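Local coordinates for carnitinyl-CoA dehydratase (Mycobacterium avium, PDB 3R0O), which probably catalyses the reversible dehydration of carnitinyl-CoA to crotonobetainyl-CoA, as a trimeric lyase of the enoyl-CoA hydratase/isomerase (crotonase) superfamily, at residues Ser181-Arg185 / Trp186-Asn190. Numbering follows the deposited sequence.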
loop_
_atom_site.group_PDB
_atom_site.type_symbol
_atom_site.label_atom_id
_atom_site.label_comp_id
_atom_site.label_asym_id
_atom_site.label_seq_id
_atom_site.Cartn_x
_atom_site.Cartn_y
_atom_site.Cartn_z
ATOM N N SER A 181 -18.323 8.697 -0.289
ATOM C CA SER A 181 -17.532 9.754 -0.915
ATOM C C SER A 181 -16.065 9.728 -0.455
ATOM O O SER A 181 -15.153 9.816 -1.275
ATOM C CB SER A 181 -18.182 11.118 -0.638
ATOM O OG SER A 181 -17.270 12.153 -0.926
ATOM N N ASP A 182 -15.830 9.580 0.846
ATOM C CA ASP A 182 -14.454 9.459 1.341
ATOM C C ASP A 182 -13.790 8.174 0.880
ATOM O O ASP A 182 -12.592 8.169 0.521
ATOM C CB ASP A 182 -14.382 9.590 2.865
ATOM C CG ASP A 182 -14.426 11.043 3.326
ATOM O OD1 ASP A 182 -14.262 11.949 2.489
ATOM O OD2 ASP A 182 -14.626 11.282 4.522
ATOM N N ALA A 183 -14.555 7.088 0.831
ATOM C CA ALA A 183 -13.983 5.792 0.362
ATOM C C ALA A 183 -13.525 5.848 -1.132
ATOM O O ALA A 183 -12.498 5.249 -1.509
ATOM C CB ALA A 183 -14.989 4.650 0.584
ATOM N N LEU A 184 -14.303 6.566 -1.950
ATOM C CA LEU A 184 -14.010 6.796 -3.361
ATOM C C LEU A 184 -12.749 7.653 -3.469
ATOM O O LEU A 184 -11.833 7.331 -4.233
ATOM C CB LEU A 184 -15.193 7.509 -4.070
ATOM C CG LEU A 184 -15.039 7.764 -5.581
ATOM C CD1 LEU A 184 -15.105 6.441 -6.352
ATOM C CD2 LEU A 184 -16.056 8.798 -6.120
ATOM N N ARG A 185 -12.695 8.721 -2.677
ATOM C CA ARG A 185 -11.533 9.596 -2.655
ATOM C C ARG A 185 -10.227 8.847 -2.307
ATOM O O ARG A 185 -9.187 9.149 -2.864
ATOM C CB ARG A 185 -11.734 10.767 -1.694
ATOM C CG ARG A 185 -10.481 11.595 -1.569
ATOM C CD ARG A 185 -10.753 12.972 -1.057
ATOM N NE ARG A 185 -10.625 13.043 0.399
ATOM C CZ ARG A 185 -9.496 12.855 1.098
ATOM N NH1 ARG A 185 -8.334 12.514 0.518
ATOM N NH2 ARG A 185 -9.551 12.982 2.414
ATOM N N TRP A 186 -10.301 7.867 -1.406
ATOM C CA TRP A 186 -9.118 7.114 -1.006
ATOM C C TRP A 186 -8.745 5.977 -1.983
ATOM O O TRP A 186 -7.684 5.406 -1.867
ATOM C CB TRP A 186 -9.269 6.575 0.415
ATOM C CG TRP A 186 -9.190 7.657 1.485
ATOM C CD1 TRP A 186 -10.150 7.971 2.390
ATOM C CD2 TRP A 186 -8.084 8.542 1.742
ATOM N NE1 TRP A 186 -9.728 9.017 3.194
ATOM C CE2 TRP A 186 -8.460 9.384 2.810
ATOM C CE3 TRP A 186 -6.809 8.718 1.155
ATOM C CZ2 TRP A 186 -7.593 10.396 3.325
ATOM C CZ3 TRP A 186 -5.959 9.724 1.655
ATOM C CH2 TRP A 186 -6.354 10.541 2.734
ATOM N N GLY A 187 -9.617 5.666 -2.931
ATOM C CA GLY A 187 -9.432 4.501 -3.783
ATOM C C GLY A 187 -9.803 3.159 -3.160
ATOM O O GLY A 187 -9.384 2.099 -3.647
ATOM N N LEU A 188 -10.551 3.204 -2.062
ATOM C CA LEU A 188 -11.089 2.002 -1.434
ATOM C C LEU A 188 -12.251 1.406 -2.251
ATOM O O LEU A 188 -12.500 0.206 -2.206
ATOM C CB LEU A 188 -11.578 2.321 -0.012
ATOM C CG LEU A 188 -12.251 1.186 0.789
ATOM C CD1 LEU A 188 -11.313 -0.003 1.113
ATOM C CD2 LEU A 188 -12.840 1.725 2.097
ATOM N N ILE A 189 -12.992 2.254 -2.950
ATOM C CA ILE A 189 -14.076 1.775 -3.810
ATOM C C ILE A 189 -13.917 2.394 -5.201
ATOM O O ILE A 189 -13.104 3.312 -5.353
ATOM C CB ILE A 189 -15.456 2.073 -3.216
ATOM C CG1 ILE A 189 -15.715 3.585 -3.196
ATOM C CG2 ILE A 189 -15.616 1.389 -1.822
ATOM C CD1 ILE A 189 -17.178 3.903 -2.881
ATOM N N ASN A 190 -14.644 1.888 -6.204
ATOM C CA ASN A 190 -14.371 2.312 -7.589
ATOM C C ASN A 190 -15.326 3.362 -8.124
ATOM O O ASN A 190 -14.991 4.095 -9.042
ATOM C CB ASN A 190 -14.315 1.123 -8.558
ATOM C CG ASN A 190 -13.332 0.059 -8.109
ATOM O OD1 ASN A 190 -13.691 -0.815 -7.326
ATOM N ND2 ASN A 190 -12.075 0.157 -8.562
HETATM O O HOH W 1 -11.490 5.583 -6.436
#
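A Schellman motif ends helix 180-186 and turns the chain toward strand 191-193, the last strand of the crotonase-fold sheet in this chain. Its signature is the positive phi of Gly-187 (79°) together with bonds running back into the final turn. Trp-186 N still makes a helical bond to Asp-182 O (3.0 Å). Past it the pattern changes: Gly-187 N reaches Leu-184 O at 3.1 Å, well above the carbonyl plane, whereas Leu-188 N lies nearly in line with the carbonyl of Ala-183, 2.9 Å from its O, although its N-H points off that line and the bond is bent. A water bridges the turn, donating to both Leu-184 O and Ile-189 O.

Apolar contacts accompany the reversal. Ala-183 CB faces Leu-188 CD2 at 3.9 Å and also meets Ile-189 CG1, which in turn lies 3.5 Å from Leu-184 N. The Ile-189 torsion (chi1 67°) sets CG1 between its own backbone N and carbonyl carbon, bringing this branch against the helix while the residue also packs on Val-132 and Ala-134 of strand 131-135.

On another side of the turn, Arg-185 and Trp-186 run alongside each other. The arginine chain bends at chi3 and carries its guanidinium over one indole face, with Arg-185 CZ 4.2 Å from the centroid of the Trp-186 six-membered ring. This is cation-pi geometry, but the two planes are 53° apart, so the groups are not stacked flat; of the guanidinium atoms, Arg-185 NH2 comes closest to the ring, 3.4 Å from Trp-186 CZ2. The electron-rich indole face probably gives the Arg-185 cation some electrostatic stabilisation where Arg-185 of the third subunit packs nearby, while Ala-183 O is held mainly by Leu-188 N, with Ile-189 N adding only a weak bond.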